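Long-range contact in stage II sporulation protein E (SpoIIE) (Moorella thermoacetica, PDB 3ZT9), which is probably a manganese-dependent PP2C-family phosphatase that takes part in stressosome signalling, in a system adapted to control secondary messengers: residues G94-A99 with L133-S138. Numbering follows the deposited sequence.
Sequences GLWQAA and LIAKGS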
loop_
_atom_site.group_PDB
_atom_site.type_symbol
_atom_site.label_atom_id
_atom_site.label_comp_id
_atom_site.label_asym_id
_atom_site.label_seq_id
_atom_site.Cartn_x
_atom_site.Cartn_y
_atom_site.Cartn_z
ATOM N N GLY A 94 17.449 -7.409 -6.693
ATOM C CA GLY A 94 17.868 -6.175 -6.065
ATOM C C GLY A 94 17.180 -4.955 -6.664
ATOM O O GLY A 94 17.790 -3.893 -6.847
ATOM N N LEU A 95 15.901 -5.111 -6.970
ATOM C CA LEU A 95 15.139 -4.070 -7.668
ATOM C C LEU A 95 13.762 -3.907 -7.056
ATOM O O LEU A 95 13.201 -4.853 -6.533
ATOM C CB LEU A 95 14.919 -4.450 -9.126
ATOM C CG LEU A 95 16.185 -4.765 -9.947
ATOM C CD1 LEU A 95 15.759 -5.398 -11.291
ATOM C CD2 LEU A 95 17.000 -3.511 -10.137
ATOM N N TRP A 96 13.208 -2.705 -7.140
ATOM C CA TRP A 96 11.783 -2.489 -6.799
ATOM C C TRP A 96 11.095 -1.596 -7.838
ATOM O O TRP A 96 11.739 -0.821 -8.567
ATOM C CB TRP A 96 11.571 -1.911 -5.386
ATOM C CG TRP A 96 12.203 -0.573 -5.147
ATOM C CD1 TRP A 96 13.420 -0.342 -4.516
ATOM C CD2 TRP A 96 11.665 0.727 -5.462
ATOM N NE1 TRP A 96 13.660 1.010 -4.446
ATOM C CE2 TRP A 96 12.615 1.689 -5.032
ATOM C CE3 TRP A 96 10.488 1.173 -6.078
ATOM C CZ2 TRP A 96 12.419 3.065 -5.192
ATOM C CZ3 TRP A 96 10.299 2.549 -6.262
ATOM C CH2 TRP A 96 11.251 3.477 -5.817
ATOM N N GLN A 97 9.780 -1.776 -7.960
ATOM C CA GLN A 97 8.964 -0.891 -8.780
ATOM C C GLN A 97 7.776 -0.516 -7.924
ATOM O O GLN A 97 7.350 -1.296 -7.066
ATOM C CB GLN A 97 8.406 -1.617 -10.013
ATOM C CG GLN A 97 9.366 -2.081 -11.033
ATOM C CD GLN A 97 8.630 -2.749 -12.203
ATOM O OE1 GLN A 97 9.150 -3.659 -12.840
ATOM N NE2 GLN A 97 7.414 -2.289 -12.481
ATOM N N ALA A 98 7.223 0.677 -8.104
ATOM C CA ALA A 98 6.018 0.960 -7.338
ATOM C C ALA A 98 5.121 1.856 -8.175
ATOM O O ALA A 98 5.617 2.650 -8.973
ATOM C CB ALA A 98 6.359 1.669 -6.055
ATOM N N ALA A 99 3.804 1.776 -7.968
ATOM C CA ALA A 99 2.920 2.796 -8.587
ATOM C C ALA A 99 1.724 3.049 -7.684
ATOM O O ALA A 99 1.404 2.206 -6.834
ATOM C CB ALA A 99 2.458 2.319 -9.956
ATOM N N LEU A 133 2.388 6.000 -13.769
ATOM C CA LEU A 133 3.802 6.364 -13.619
ATOM C C LEU A 133 4.478 5.391 -12.664
ATOM O O LEU A 133 4.262 5.422 -11.458
ATOM C CB LEU A 133 3.956 7.792 -13.113
ATOM C CG LEU A 133 3.883 8.856 -14.213
ATOM C CD1 LEU A 133 3.931 10.233 -13.593
ATOM C CD2 LEU A 133 5.009 8.692 -15.221
ATOM N N ILE A 134 5.290 4.497 -13.204
ATOM C CA ILE A 134 5.940 3.511 -12.340
ATOM C C ILE A 134 7.289 4.023 -11.902
ATOM O O ILE A 134 8.174 4.286 -12.737
ATOM C CB ILE A 134 6.153 2.188 -13.111
ATOM C CG1 ILE A 134 4.790 1.598 -13.466
ATOM C CG2 ILE A 134 6.956 1.208 -12.268
ATOM C CD1 ILE A 134 4.837 0.440 -14.502
ATOM N N ALA A 135 7.444 4.168 -10.594
ATOM C CA ALA A 135 8.735 4.525 -10.027
ATOM C C ALA A 135 9.577 3.275 -9.949
ATOM O O ALA A 135 9.066 2.204 -9.690
ATOM C CB ALA A 135 8.532 5.098 -8.629
ATOM N N LYS A 136 10.877 3.414 -10.115
ATOM C CA LYS A 136 11.735 2.231 -10.060
ATOM C C LYS A 136 12.939 2.541 -9.234
ATOM O O LYS A 136 13.411 3.658 -9.274
ATOM C CB LYS A 136 12.226 1.916 -11.467
ATOM C CG LYS A 136 11.094 1.417 -12.336
ATOM C CD LYS A 136 11.560 0.922 -13.661
ATOM C CE LYS A 136 10.373 0.411 -14.451
ATOM N NZ LYS A 136 10.776 -0.005 -15.812
ATOM N N GLY A 137 13.484 1.554 -8.523
ATOM C CA GLY A 137 14.675 1.819 -7.731
ATOM C C GLY A 137 15.445 0.541 -7.469
ATOM O O GLY A 137 15.055 -0.535 -7.948
ATOM N N SER A 138 16.568 0.681 -6.757
ATOM C CA SER A 138 17.414 -0.454 -6.395
ATOM C C SER A 138 17.108 -0.830 -4.967
ATOM O O SER A 138 16.969 0.057 -4.110
ATOM C CB SER A 138 18.889 -0.054 -6.465
ATOM O OG SER A 138 19.196 0.458 -7.748
HETATM O O HOH W 1 16.107 2.711 -3.664
#
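W96 sets CG between its backbone N and its carbonyl carbon (chi1 61°), the crowded position, and chi2 of -99° turns the indole to lie over the neighbouring strand at G137. The CA of G137 sits 3.7 Å from the centroid of the five-membered ring, a CH-pi contact over the face, while G137 N lies beneath the middle of the indole. With the indole placed this way glycine suits the position, since a CB would run into CZ2 of W96. Farther along, CZ3 of W96 packs 3.9 Å from CB of A135, a side chain small enough to fit beside the ring. In the ring plane, a water accepts from NE1 of W96 at 3.1 Å and donates to O of S138. W96 with G137 and A98 with A135 are antiparallel hydrogen-bonded pairs, each closed by two N-H...O bonds. On the opposite face, Q97 and K136 run side by side, their aliphatic CG atoms touching while the lysine stays exposed, and Q97 crosses I134 obliquely, NE2 of Q97 meeting CG2 of I134 at 3.5 Å in van der Waals contact. An alanine in place of W96 would probably uncover the backbone at G137 and leave the water without its NE1 donor. Strand 135-138 is an outermost strand of its five-stranded sheet; four backbone bonds join it to strand 95-101, and the indole covers the K136-G137 backbone on one face, an apolar lid with its one polar atom satisfied by water.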